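Local coordinates for protein porin B (Pseudomonas putida, PDB 4GEY) that probably takes up sugars across the outer membrane as a beta-barrel channel, with glucose found bound to it, at residues 42-53 against 67-78; 160-168 against 427-435. The protein carries 2 engineered substitutions. All coordinates share one frame; numbering follows the deposited sequence.

Contact 1 of 2, residues 42-53 against 67-78. With C8E ((hydroxyethyloxy)tri(ethyloxy)octane), chain I; C8E ((hydroxyethyloxy)tri(ethyloxy)octane), chain H; DMU (decyl-beta-D-maltopyranoside), chain N.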
loop_
_atom_site.group_PDB
_atom_site.type_symbol
_atom_site.label_atom_id
_atom_site.label_comp_id
_atom_site.label_asym_id
_atom_site.label_seq_id
_atom_site.Cartn_x
_atom_site.Cartn_y
_atom_site.Cartn_z
ATOM N N TYR A 42 23.866 6.039 -14.062
ATOM C CA TYR A 42 23.584 6.182 -12.631
ATOM C C TYR A 42 22.482 7.207 -12.327
ATOM O O TYR A 42 22.600 8.387 -12.661
ATOM C CB TYR A 42 24.847 6.575 -11.863
ATOM C CG TYR A 42 25.993 5.607 -11.999
ATOM C CD1 TYR A 42 26.787 5.595 -13.144
ATOM C CD2 TYR A 42 26.301 4.721 -10.976
ATOM C CE1 TYR A 42 27.840 4.713 -13.272
ATOM C CE2 TYR A 42 27.357 3.835 -11.093
ATOM C CZ TYR A 42 28.119 3.838 -12.243
ATOM O OH TYR A 42 29.160 2.961 -12.368
ATOM N N ASP A 43 21.428 6.755 -11.660
ATOM C CA ASP A 43 20.319 7.618 -11.289
ATOM C C ASP A 43 20.168 7.578 -9.776
ATOM O O ASP A 43 19.550 6.661 -9.231
ATOM C CB ASP A 43 19.044 7.137 -11.983
ATOM C CG ASP A 43 17.872 8.094 -11.820
ATOM O OD1 ASP A 43 18.043 9.176 -11.213
ATOM O OD2 ASP A 43 16.772 7.762 -12.326
ATOM N N PHE A 44 20.753 8.562 -9.097
ATOM C CA PHE A 44 20.659 8.635 -7.643
ATOM C C PHE A 44 19.491 9.512 -7.234
ATOM O O PHE A 44 19.318 10.612 -7.760
ATOM C CB PHE A 44 21.950 9.180 -7.026
ATOM C CG PHE A 44 23.158 8.318 -7.276
ATOM C CD1 PHE A 44 23.389 7.186 -6.508
ATOM C CD2 PHE A 44 24.073 8.649 -8.269
ATOM C CE1 PHE A 44 24.508 6.390 -6.739
ATOM C CE2 PHE A 44 25.192 7.864 -8.501
ATOM C CZ PHE A 44 25.409 6.730 -7.738
ATOM N N THR A 45 18.690 9.025 -6.292
ATOM C CA THR A 45 17.507 9.752 -5.863
ATOM C C THR A 45 17.345 9.800 -4.352
ATOM O O THR A 45 17.708 8.864 -3.647
ATOM C CB THR A 45 16.267 9.100 -6.439
ATOM O OG1 THR A 45 16.202 7.749 -5.970
ATOM C CG2 THR A 45 16.353 9.099 -7.953
ATOM N N LEU A 46 16.782 10.897 -3.863
ATOM C CA LEU A 46 16.474 11.041 -2.443
ATOM C C LEU A 46 15.102 11.676 -2.331
ATOM O O LEU A 46 14.947 12.886 -2.498
ATOM C CB LEU A 46 17.521 11.905 -1.737
ATOM C CG LEU A 46 17.756 11.612 -0.252
ATOM C CD1 LEU A 46 17.875 12.900 0.564
ATOM C CD2 LEU A 46 16.699 10.675 0.339
ATOM N N ASP A 47 14.104 10.846 -2.057
ATOM C CA ASP A 47 12.719 11.284 -2.070
ATOM C C ASP A 47 12.145 11.386 -0.676
ATOM O O ASP A 47 12.411 10.537 0.175
ATOM C CB ASP A 47 11.899 10.311 -2.884
ATOM C CG ASP A 47 12.388 10.214 -4.292
ATOM O OD1 ASP A 47 12.602 11.286 -4.884
ATOM O OD2 ASP A 47 12.587 9.088 -4.798
ATOM N N TYR A 48 11.339 12.420 -0.454
ATOM C CA TYR A 48 10.728 12.652 0.846
ATOM C C TYR A 48 9.213 12.617 0.809
ATOM O O TYR A 48 8.598 13.117 -0.127
ATOM C CB TYR A 48 11.174 14.010 1.364
ATOM C CG TYR A 48 10.448 14.472 2.599
ATOM C CD1 TYR A 48 10.843 14.049 3.858
ATOM C CD2 TYR A 48 9.380 15.351 2.506
ATOM C CE1 TYR A 48 10.190 14.487 4.985
ATOM C CE2 TYR A 48 8.722 15.782 3.618
ATOM C CZ TYR A 48 9.132 15.354 4.849
ATOM O OH TYR A 48 8.466 15.795 5.951
ATOM N N VAL A 49 8.607 12.040 1.838
ATOM C CA VAL A 49 7.154 12.087 1.986
ATOM C C VAL A 49 6.826 12.422 3.421
ATOM O O VAL A 49 7.269 11.727 4.326
ATOM C CB VAL A 49 6.461 10.729 1.643
ATOM C CG1 VAL A 49 4.952 10.830 1.865
ATOM C CG2 VAL A 49 6.767 10.307 0.228
ATOM N N GLY A 50 6.060 13.488 3.633
ATOM C CA GLY A 50 5.628 13.833 4.972
ATOM C C GLY A 50 4.114 13.863 5.031
ATOM O O GLY A 50 3.486 14.461 4.161
ATOM N N GLU A 51 3.534 13.207 6.036
ATOM C CA GLU A 51 2.089 13.236 6.245
ATOM C C GLU A 51 1.659 13.728 7.637
ATOM O O GLU A 51 2.070 13.170 8.659
ATOM C CB GLU A 51 1.488 11.862 5.970
ATOM C CG GLU A 51 1.244 11.595 4.499
ATOM C CD GLU A 51 1.340 10.126 4.136
ATOM O OE1 GLU A 51 1.148 9.262 5.028
ATOM O OE2 GLU A 51 1.623 9.843 2.952
ATOM N N VAL A 52 0.826 14.768 7.665
ATOM C CA VAL A 52 0.263 15.298 8.905
ATOM C C VAL A 52 -1.197 14.902 9.025
ATOM O O VAL A 52 -1.921 14.924 8.035
ATOM C CB VAL A 52 0.295 16.835 8.922
ATOM C CG1 VAL A 52 -0.279 17.362 10.225
ATOM C CG2 VAL A 52 1.706 17.341 8.718
ATOM N N ALA A 53 -1.640 14.564 10.233
ATOM C CA ALA A 53 -3.061 14.292 10.466
ATOM C C ALA A 53 -3.531 14.774 11.834
ATOM O O ALA A 53 -2.850 14.588 12.850
ATOM C CB ALA A 53 -3.359 12.825 10.293
ATOM N N ARG A 67 -0.776 14.485 14.546
ATOM C CA ARG A 67 0.332 13.563 14.455
ATOM C C ARG A 67 1.054 13.743 13.151
ATOM O O ARG A 67 0.476 14.203 12.169
ATOM C CB ARG A 67 -0.135 12.127 14.672
ATOM C CG ARG A 67 -0.674 11.892 16.076
ATOM C CD ARG A 67 0.448 11.931 17.084
ATOM N NE ARG A 67 -0.017 11.741 18.455
ATOM C CZ ARG A 67 -0.465 12.721 19.229
ATOM N NH1 ARG A 67 -0.516 13.960 18.760
ATOM N NH2 ARG A 67 -0.868 12.465 20.464
ATOM N N TYR A 68 2.339 13.423 13.160
ATOM C CA TYR A 68 3.151 13.598 11.978
ATOM C C TYR A 68 4.021 12.385 11.756
ATOM O O TYR A 68 4.600 11.836 12.688
ATOM C CB TYR A 68 4.024 14.838 12.097
ATOM C CG TYR A 68 4.927 15.051 10.907
ATOM C CD1 TYR A 68 4.439 15.602 9.731
ATOM C CD2 TYR A 68 6.269 14.703 10.959
ATOM C CE1 TYR A 68 5.262 15.798 8.644
ATOM C CE2 TYR A 68 7.102 14.900 9.886
ATOM C CZ TYR A 68 6.592 15.453 8.737
ATOM O OH TYR A 68 7.417 15.645 7.672
ATOM N N SER A 69 4.119 11.986 10.501
ATOM C CA SER A 69 4.844 10.793 10.142
ATOM C C SER A 69 5.518 11.112 8.828
ATOM O O SER A 69 4.966 11.856 8.022
ATOM C CB SER A 69 3.842 9.665 9.950
ATOM O OG SER A 69 4.384 8.442 10.367
ATOM N N ASP A 70 6.710 10.576 8.600
ATOM C CA ASP A 70 7.383 10.817 7.326
ATOM C C ASP A 70 8.288 9.677 6.844
ATOM O O ASP A 70 8.435 8.648 7.514
ATOM C CB ASP A 70 8.131 12.163 7.327
ATOM C CG ASP A 70 9.342 12.190 8.265
ATOM O OD1 ASP A 70 9.698 11.152 8.863
ATOM O OD2 ASP A 70 9.954 13.279 8.397
ATOM N N GLN A 71 8.896 9.877 5.683
ATOM C CA GLN A 71 9.736 8.852 5.077
ATOM C C GLN A 71 10.754 9.493 4.154
ATOM O O GLN A 71 10.430 10.398 3.377
ATOM C CB GLN A 71 8.878 7.829 4.316
ATOM C CG GLN A 71 9.643 6.730 3.584
ATOM C CD GLN A 71 8.727 5.858 2.686
ATOM O OE1 GLN A 71 8.199 4.818 3.111
ATOM N NE2 GLN A 71 8.547 6.284 1.444
ATOM N N PHE A 72 11.997 9.047 4.281
ATOM C CA PHE A 72 13.040 9.388 3.330
ATOM C C PHE A 72 13.365 8.124 2.552
ATOM O O PHE A 72 13.367 7.028 3.113
ATOM C CB PHE A 72 14.291 9.879 4.053
ATOM C CG PHE A 72 14.227 11.321 4.488
ATOM C CD1 PHE A 72 14.675 12.337 3.647
ATOM C CD2 PHE A 72 13.743 11.661 5.750
ATOM C CE1 PHE A 72 14.631 13.677 4.052
ATOM C CE2 PHE A 72 13.694 12.984 6.157
ATOM C CZ PHE A 72 14.142 13.997 5.304
ATOM N N ALA A 73 13.630 8.263 1.261
ATOM C CA ALA A 73 13.986 7.105 0.448
ATOM C C ALA A 73 15.226 7.395 -0.401
ATOM O O ALA A 73 15.220 8.283 -1.251
ATOM C CB ALA A 73 12.810 6.686 -0.415
ATOM N N LEU A 74 16.291 6.643 -0.157
ATOM C CA LEU A 74 17.575 6.881 -0.802
ATOM C C LEU A 74 17.755 5.782 -1.836
ATOM O O LEU A 74 17.673 4.604 -1.503
ATOM C CB LEU A 74 18.681 6.854 0.260
ATOM C CG LEU A 74 20.124 7.323 0.052
ATOM C CD1 LEU A 74 21.009 6.184 -0.394
ATOM C CD2 LEU A 74 20.174 8.456 -0.946
ATOM N N GLY A 75 17.976 6.153 -3.093
ATOM C CA GLY A 75 17.959 5.173 -4.164
ATOM C C GLY A 75 19.137 5.221 -5.115
ATOM O O GLY A 75 19.740 6.275 -5.354
ATOM N N ALA A 76 19.476 4.064 -5.664
ATOM C CA ALA A 76 20.510 3.993 -6.686
ATOM C C ALA A 76 20.059 3.067 -7.811
ATOM O O ALA A 76 19.840 1.874 -7.602
ATOM C CB ALA A 76 21.819 3.518 -6.088
ATOM N N HIS A 77 19.910 3.638 -9.001
ATOM C CA HIS A 77 19.361 2.932 -10.151
ATOM C C HIS A 77 20.444 2.764 -11.200
ATOM O O HIS A 77 20.912 3.740 -11.784
ATOM C CB HIS A 77 18.218 3.744 -10.739
ATOM C CG HIS A 77 17.297 2.956 -11.613
ATOM N ND1 HIS A 77 17.265 1.578 -11.613
ATOM C CD2 HIS A 77 16.364 3.353 -12.512
ATOM C CE1 HIS A 77 16.355 1.160 -12.472
ATOM N NE2 HIS A 77 15.793 2.217 -13.031
ATOM N N LEU A 78 20.845 1.524 -11.450
ATOM C CA LEU A 78 21.972 1.296 -12.339
ATOM C C LEU A 78 21.582 0.672 -13.677
ATOM O O LEU A 78 20.925 -0.374 -13.741
ATOM C CB LEU A 78 23.044 0.460 -11.644
ATOM C CG LEU A 78 24.035 1.196 -10.735
ATOM C CD1 LEU A 78 23.341 2.036 -9.661
ATOM C CD2 LEU A 78 25.000 0.181 -10.107
HETATM C C2 C8E I . 13.924 12.318 10.802
HETATM C C3 C8E I . 12.564 12.913 11.162
HETATM C C4 C8E I . 12.685 14.143 12.065
HETATM C C5 C8E I . 11.799 15.283 11.560
HETATM C C6 C8E I . 12.578 16.253 10.675
HETATM C C7 C8E I . 11.861 16.523 9.351
HETATM C C8 C8E I . 12.675 17.449 8.447
HETATM O O9 C8E I . 12.493 17.159 7.070
HETATM C C10 C8E I . 11.672 18.081 6.367
HETATM C C11 C8E I . 11.828 17.879 4.851
HETATM O O12 C8E I . 10.902 18.649 4.093
HETATM C C13 C8E I . 11.237 18.756 2.715
HETATM C C14 C8E I . 10.579 19.970 2.052
HETATM C C1 C8E H . 8.491 15.976 15.864
HETATM C C2 C8E H . 8.115 17.042 14.848
HETATM C C3 C8E H . 8.742 16.707 13.493
HETATM C C4 C8E H . 8.092 17.506 12.365
HETATM C C5 C8E H . 9.086 18.411 11.641
HETATM C C6 C8E H . 8.855 18.374 10.129
HETATM C C7 C8E H . 8.028 19.560 9.647
HETATM C C8 C8E H . 7.579 19.401 8.197
HETATM O O9 C8E H . 8.398 20.136 7.313
HETATM C C10 C8E H . 8.423 19.564 6.023
HETATM C C1 DMU N . 4.358 17.267 17.440
HETATM C C2 DMU N . 4.296 16.695 18.763
HETATM C C3 DMU N . 3.154 17.091 19.621
HETATM C C4 DMU N . 1.795 17.220 18.886
HETATM O O5 DMU N . 1.999 17.710 17.440
HETATM C C6 DMU N . 3.120 17.198 16.699
HETATM O O7 DMU N . 2.989 16.144 20.707
HETATM O O16 DMU N . 3.214 17.970 15.502
HETATM C C18 DMU N . 2.658 17.501 14.286
HETATM C C19 DMU N . 2.614 18.531 13.134
HETATM C C22 DMU N . 3.977 19.086 12.615
HETATM C C25 DMU N . 3.934 19.894 11.322
HETATM C C28 DMU N . 4.436 19.278 10.031
HETATM C C31 DMU N . 4.124 19.990 8.728
HETATM O O49 DMU N . 5.409 16.585 16.637
HETATM O O55 DMU N . 5.570 16.929 19.460
HETATM C C57 DMU N . 0.975 18.107 19.497
HETATM O O61 DMU N . -0.269 18.336 18.925
HETATM C C5 DMU N . 2.835 15.467 22.941
HETATM C C7 DMU N . 1.505 14.944 22.885
HETATM C C8 DMU N . 0.441 15.903 23.281
HETATM C C9 DMU N . 0.667 17.420 22.916
HETATM O O1 DMU N . 2.070 17.673 22.297
HETATM C C10 DMU N . 3.031 16.598 22.038
HETATM O O2 DMU N . -0.801 15.481 22.776
HETATM O O3 DMU N . 3.830 14.415 22.656
HETATM O O4 DMU N . 1.476 13.779 23.755
HETATM C C11 DMU N . 0.494 18.204 23.970
HETATM O O6 DMU N . -0.760 18.224 24.550
#
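In the first hairpin of the barrel wall, twelve antiparallel backbone hydrogen bonds extend from the Asp-43/His-77 pair to the Ala-53/Arg-67 pair, such as Glu-51 N to Ser-69 O at 2.8 Å. The membrane-facing side is largely aromatic and aliphatic, which suits lipid; Asp-70 is the exception, its OD2 at the edge of the Tyr-48 ring. Tyr-48 CD1 sits over one face of the Phe-72 ring, near its rim, 3.6 Å from Phe-72 CZ, the two ring planes being oblique at 58°. Leu-46 CD2 meets the edge of the same phenyl ring, 4.2 Å from Phe-72 CD1. A chi1 of 171°, which sets CG opposite the main-chain N, swings the Tyr-48 ring over beside strand 66-79, and detergent settles over one of its faces, O12 of one C8E being 3.6 Å from Tyr-48 CE2. Val-52 CG2 sits in the plane of the Tyr-68 ring at its edge, 3.4 Å from Tyr-68 CD1. A serine in place of Phe-72 would probably leave Tyr-48 CD1 and Leu-46 CD2 without their shared partner and open a gap at the lipid surface. The lumenal side is more polar: Gln-71 OE1 accepts bonds from Arg-98 and Trp-186 of the glucose pocket, and Glu-51 OE1 takes the amide of Val-122. Arg-67 bonds through NH1 to Thr-65 OG1 and bridges to Asp-106 on helix 103-108, while strands 425-435 and 89-100 flank the hairpin.

Contact 2 of 2, residues 160-168 against 427-435. With C8E ((hydroxyethyloxy)tri(ethyloxy)octane), chain D.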
loop_
_atom_site.group_PDB
_atom_site.type_symbol
_atom_site.label_atom_id
_atom_site.label_comp_id
_atom_site.label_asym_id
_atom_site.label_seq_id
_atom_site.Cartn_x
_atom_site.Cartn_y
_atom_site.Cartn_z
ATOM N N SER A 160 -0.266 -3.462 -8.075
ATOM C CA SER A 160 0.295 -2.123 -7.905
ATOM C C SER A 160 -0.732 -1.029 -8.138
ATOM O O SER A 160 -1.536 -1.117 -9.064
ATOM C CB SER A 160 1.471 -1.930 -8.851
ATOM O OG SER A 160 2.399 -2.972 -8.723
ATOM N N PHE A 161 -0.683 0.001 -7.293
ATOM C CA PHE A 161 -1.588 1.160 -7.354
ATOM C C PHE A 161 -0.779 2.354 -6.836
ATOM O O PHE A 161 0.073 2.173 -5.978
ATOM C CB PHE A 161 -2.829 0.898 -6.481
ATOM C CG PHE A 161 -3.924 1.943 -6.617
ATOM C CD1 PHE A 161 -4.721 1.997 -7.756
ATOM C CD2 PHE A 161 -4.170 2.851 -5.590
ATOM C CE1 PHE A 161 -5.717 2.952 -7.877
ATOM C CE2 PHE A 161 -5.171 3.806 -5.699
ATOM C CZ PHE A 161 -5.943 3.864 -6.843
ATOM N N PRO A 162 -1.025 3.573 -7.364
ATOM C CA PRO A 162 -0.227 4.744 -6.947
ATOM C C PRO A 162 -0.454 5.138 -5.492
ATOM O O PRO A 162 -1.241 4.521 -4.767
ATOM C CB PRO A 162 -0.725 5.869 -7.865
ATOM C CG PRO A 162 -1.324 5.184 -9.041
ATOM C CD PRO A 162 -1.918 3.890 -8.494
ATOM N N CYS A 163 0.224 6.189 -5.063
ATOM C CA CYS A 163 0.145 6.591 -3.668
ATOM C C CYS A 163 0.107 8.104 -3.528
ATOM O O CYS A 163 0.997 8.710 -2.923
ATOM C CB CYS A 163 1.321 6.026 -2.877
ATOM S SG CYS A 163 1.093 6.155 -1.100
ATOM N N ASP A 164 -0.935 8.707 -4.086
ATOM C CA ASP A 164 -1.107 10.143 -3.967
ATOM C C ASP A 164 -2.018 10.502 -2.791
ATOM O O ASP A 164 -1.797 11.528 -2.131
ATOM C CB ASP A 164 -1.599 10.749 -5.277
ATOM C CG ASP A 164 -0.502 10.831 -6.322
ATOM O OD1 ASP A 164 0.682 10.948 -5.926
ATOM O OD2 ASP A 164 -0.820 10.775 -7.536
ATOM N N PHE A 165 -3.023 9.660 -2.524
ATOM C CA PHE A 165 -3.927 9.866 -1.391
ATOM C C PHE A 165 -3.139 9.727 -0.081
ATOM O O PHE A 165 -2.052 9.169 -0.069
ATOM C CB PHE A 165 -5.093 8.867 -1.416
ATOM C CG PHE A 165 -6.146 9.172 -2.452
ATOM C CD1 PHE A 165 -6.010 8.718 -3.763
ATOM C CD2 PHE A 165 -7.290 9.891 -2.110
ATOM C CE1 PHE A 165 -6.979 8.995 -4.717
ATOM C CE2 PHE A 165 -8.269 10.179 -3.064
ATOM C CZ PHE A 165 -8.116 9.730 -4.364
ATOM N N GLN A 166 -3.665 10.250 1.018
ATOM C CA GLN A 166 -2.991 10.086 2.293
ATOM C C GLN A 166 -3.496 8.828 2.997
ATOM O O GLN A 166 -2.749 8.146 3.713
ATOM C CB GLN A 166 -3.197 11.311 3.182
ATOM C CG GLN A 166 -2.426 11.235 4.499
ATOM C CD GLN A 166 -2.236 12.588 5.152
ATOM O OE1 GLN A 166 -1.836 13.558 4.502
ATOM N NE2 GLN A 166 -2.533 12.664 6.442
ATOM N N ASN A 167 -4.775 8.537 2.789
ATOM C CA ASN A 167 -5.417 7.398 3.413
ATOM C C ASN A 167 -4.968 6.072 2.776
ATOM O O ASN A 167 -4.978 5.926 1.558
ATOM C CB ASN A 167 -6.923 7.556 3.300
ATOM C CG ASN A 167 -7.678 6.569 4.151
ATOM O OD1 ASN A 167 -7.755 5.380 3.833
ATOM N ND2 ASN A 167 -8.260 7.058 5.229
ATOM N N LEU A 168 -4.591 5.113 3.617
ATOM C CA LEU A 168 -4.034 3.835 3.173
ATOM C C LEU A 168 -4.906 3.139 2.159
ATOM O O LEU A 168 -4.396 2.545 1.222
ATOM C CB LEU A 168 -3.811 2.890 4.358
ATOM C CG LEU A 168 -2.459 2.186 4.494
ATOM C CD1 LEU A 168 -2.614 0.930 5.331
ATOM C CD2 LEU A 168 -1.816 1.882 3.159
ATOM N N VAL A 427 -11.071 13.831 9.758
ATOM C CA VAL A 427 -9.650 14.069 9.920
ATOM C C VAL A 427 -9.136 15.051 8.869
ATOM O O VAL A 427 -9.519 14.989 7.698
ATOM C CB VAL A 427 -8.862 12.741 9.851
ATOM C CG1 VAL A 427 -7.351 12.987 9.863
ATOM C CG2 VAL A 427 -9.275 11.801 10.994
ATOM N N ALA A 428 -8.289 15.976 9.306
ATOM C CA ALA A 428 -7.605 16.891 8.411
ATOM C C ALA A 428 -6.197 16.374 8.158
ATOM O O ALA A 428 -5.469 16.044 9.099
ATOM C CB ALA A 428 -7.552 18.271 9.015
ATOM N N GLY A 429 -5.819 16.293 6.885
ATOM C CA GLY A 429 -4.499 15.829 6.529
ATOM C C GLY A 429 -3.755 16.815 5.654
ATOM O O GLY A 429 -4.365 17.667 5.019
ATOM N N LEU A 430 -2.432 16.709 5.649
ATOM C CA LEU A 430 -1.582 17.438 4.716
ATOM C C LEU A 430 -0.493 16.476 4.261
ATOM O O LEU A 430 0.255 15.920 5.077
ATOM C CB LEU A 430 -0.957 18.677 5.376
ATOM C CG LEU A 430 -0.014 19.508 4.485
ATOM C CD1 LEU A 430 -0.736 19.942 3.215
ATOM C CD2 LEU A 430 0.553 20.732 5.195
ATOM N N LYS A 431 -0.408 16.253 2.960
ATOM C CA LYS A 431 0.575 15.314 2.444
ATOM C C LYS A 431 1.557 16.049 1.555
ATOM O O LYS A 431 1.160 16.819 0.684
ATOM C CB LYS A 431 -0.105 14.158 1.693
ATOM C CG LYS A 431 0.871 13.174 1.101
ATOM C CD LYS A 431 0.206 11.847 0.743
ATOM C CE LYS A 431 1.188 10.944 0.015
ATOM N NZ LYS A 431 0.707 9.554 -0.126
ATOM N N ILE A 432 2.836 15.813 1.804
ATOM C CA ILE A 432 3.916 16.464 1.078
ATOM C C ILE A 432 4.790 15.429 0.379
ATOM O O ILE A 432 5.173 14.419 0.983
ATOM C CB ILE A 432 4.823 17.248 2.034
ATOM C CG1 ILE A 432 4.071 18.409 2.663
ATOM C CG2 ILE A 432 6.058 17.758 1.309
ATOM C CD1 ILE A 432 5.007 19.392 3.325
ATOM N N GLN A 433 5.114 15.683 -0.887
ATOM C CA GLN A 433 6.010 14.814 -1.635
ATOM C C GLN A 433 7.100 15.638 -2.262
ATOM O O GLN A 433 6.825 16.616 -2.940
ATOM C CB GLN A 433 5.257 14.068 -2.726
ATOM C CG GLN A 433 4.249 13.082 -2.207
ATOM C CD GLN A 433 3.303 12.622 -3.295
ATOM O OE1 GLN A 433 2.908 13.408 -4.154
ATOM N NE2 GLN A 433 2.942 11.343 -3.275
ATOM N N SER A 434 8.347 15.247 -2.052
ATOM C CA SER A 434 9.443 15.986 -2.656
ATOM C C SER A 434 10.659 15.128 -3.019
ATOM O O SER A 434 11.022 14.192 -2.292
ATOM C CB SER A 434 9.871 17.120 -1.739
ATOM O OG SER A 434 10.786 17.943 -2.422
ATOM N N SER A 435 11.287 15.459 -4.144
ATOM C CA SER A 435 12.496 14.769 -4.569
ATOM C C SER A 435 13.669 15.729 -4.605
ATOM O O SER A 435 13.592 16.812 -5.190
ATOM C CB SER A 435 12.307 14.088 -5.923
ATOM O OG SER A 435 11.593 14.908 -6.818
HETATM C C1 C8E D . -5.306 20.730 5.431
HETATM C C2 C8E D . -6.745 20.374 5.795
HETATM C C3 C8E D . -7.731 21.189 4.963
HETATM C C4 C8E D . -8.623 20.255 4.151
HETATM C C5 C8E D . -8.260 20.238 2.662
HETATM C C6 C8E D . -9.461 20.491 1.747
HETATM C C7 C8E D . -9.355 19.729 0.428
HETATM C C8 C8E D . -10.714 19.645 -0.259
HETATM O O9 C8E D . -10.872 20.616 -1.285
HETATM C C10 C8E D . -11.107 20.074 -2.578
HETATM C C11 C8E D . -12.020 20.983 -3.418
HETATM O O12 C8E D . -11.540 22.316 -3.536
HETATM C C13 C8E D . -11.814 22.888 -4.814
HETATM C C14 C8E D . -10.842 24.025 -5.170
HETATM O O15 C8E D . -11.437 24.967 -6.051
HETATM C C16 C8E D . -10.687 25.202 -7.231
HETATM C C17 C8E D . -10.224 26.657 -7.355
HETATM O O18 C8E D . -9.469 26.846 -8.545
HETATM C C19 C8E D . -10.036 27.739 -9.488
HETATM C C20 C8E D . -8.910 28.373 -10.301
HETATM O O21 C8E D . -9.177 29.724 -10.608
#
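Lys-431 points from the barrel wall into the lumen and meets residues 163-166 of a loop folded inward, an arrangement familiar from porins. Its CB lies 3.4 Å from Gln-166 OE1. All four torsions are near 180°, so the stem runs straight out and delivers the amine to the loop. Its CD passes 3.5 Å from Asp-164 O, and CE runs 3.7 Å from Phe-165 O. At the tip NZ donates two hydrogen bonds to main-chain carbonyls, one of 2.9 Å to Cys-163 O and one of 2.8 Å to Phe-165 O. Neither is in plane: NZ stands 57° out of the plane of the Cys-163 carbonyl and is tilted 35° from that of Phe-165. A lysine suits this place because its long aliphatic stem spans the gap and its buried amine can hold two carbonyls of the same loop at once. The charge is answered by a salt bridge to Glu-121 of the glucose pocket, while the disulfide from Cys-163 to Cys-171 braces the loop beside it.

Gln-166, also extended, lays its amide against the strand, with NE2 3.7 Å from Gly-429 CA. A CB at Gly-429 would probably crowd that amide, which is consistent with glycine here; NE2 itself bonds to Val-52 O. Farther along, Gln-433 and Asp-164 cross at about a right angle, Gln-433 NE2 coming 3.5 Å from Asp-164 OD1, while Gln-433 OE1 is held by Arg-407. On the outer side of strand 425-435, Ala-428 and Leu-430 turn away from the loop. That strand lies between strands 42-57 and 404-414, and the loop also reaches strand 388-399, where Glu-393 accepts the backbone N-H groups of Gln-166 and Asn-167.

In the fold
From the N terminus, the chain first closes contact 1 by a short connection of thirteen residues between neighbouring strands. Contact 2 opens only later, with residues 160-168, and is completed by 427-435 after a further 258 residues that build most of the remaining barrel wall. The two are therefore in series, neither nesting nor crossing. Yet they become neighbours in space, because strand 425-435 returns to pair with strand 42-57 and close the barrel; Tyr-48 N and Ser-434 O, 2.6 Å apart, probably bond across that seam. Contact 1 thus forms the wall beside the closure, whereas contact 2 ties the closing strand to the loop within the lumen, whose Gln-166 also packs on Glu-51.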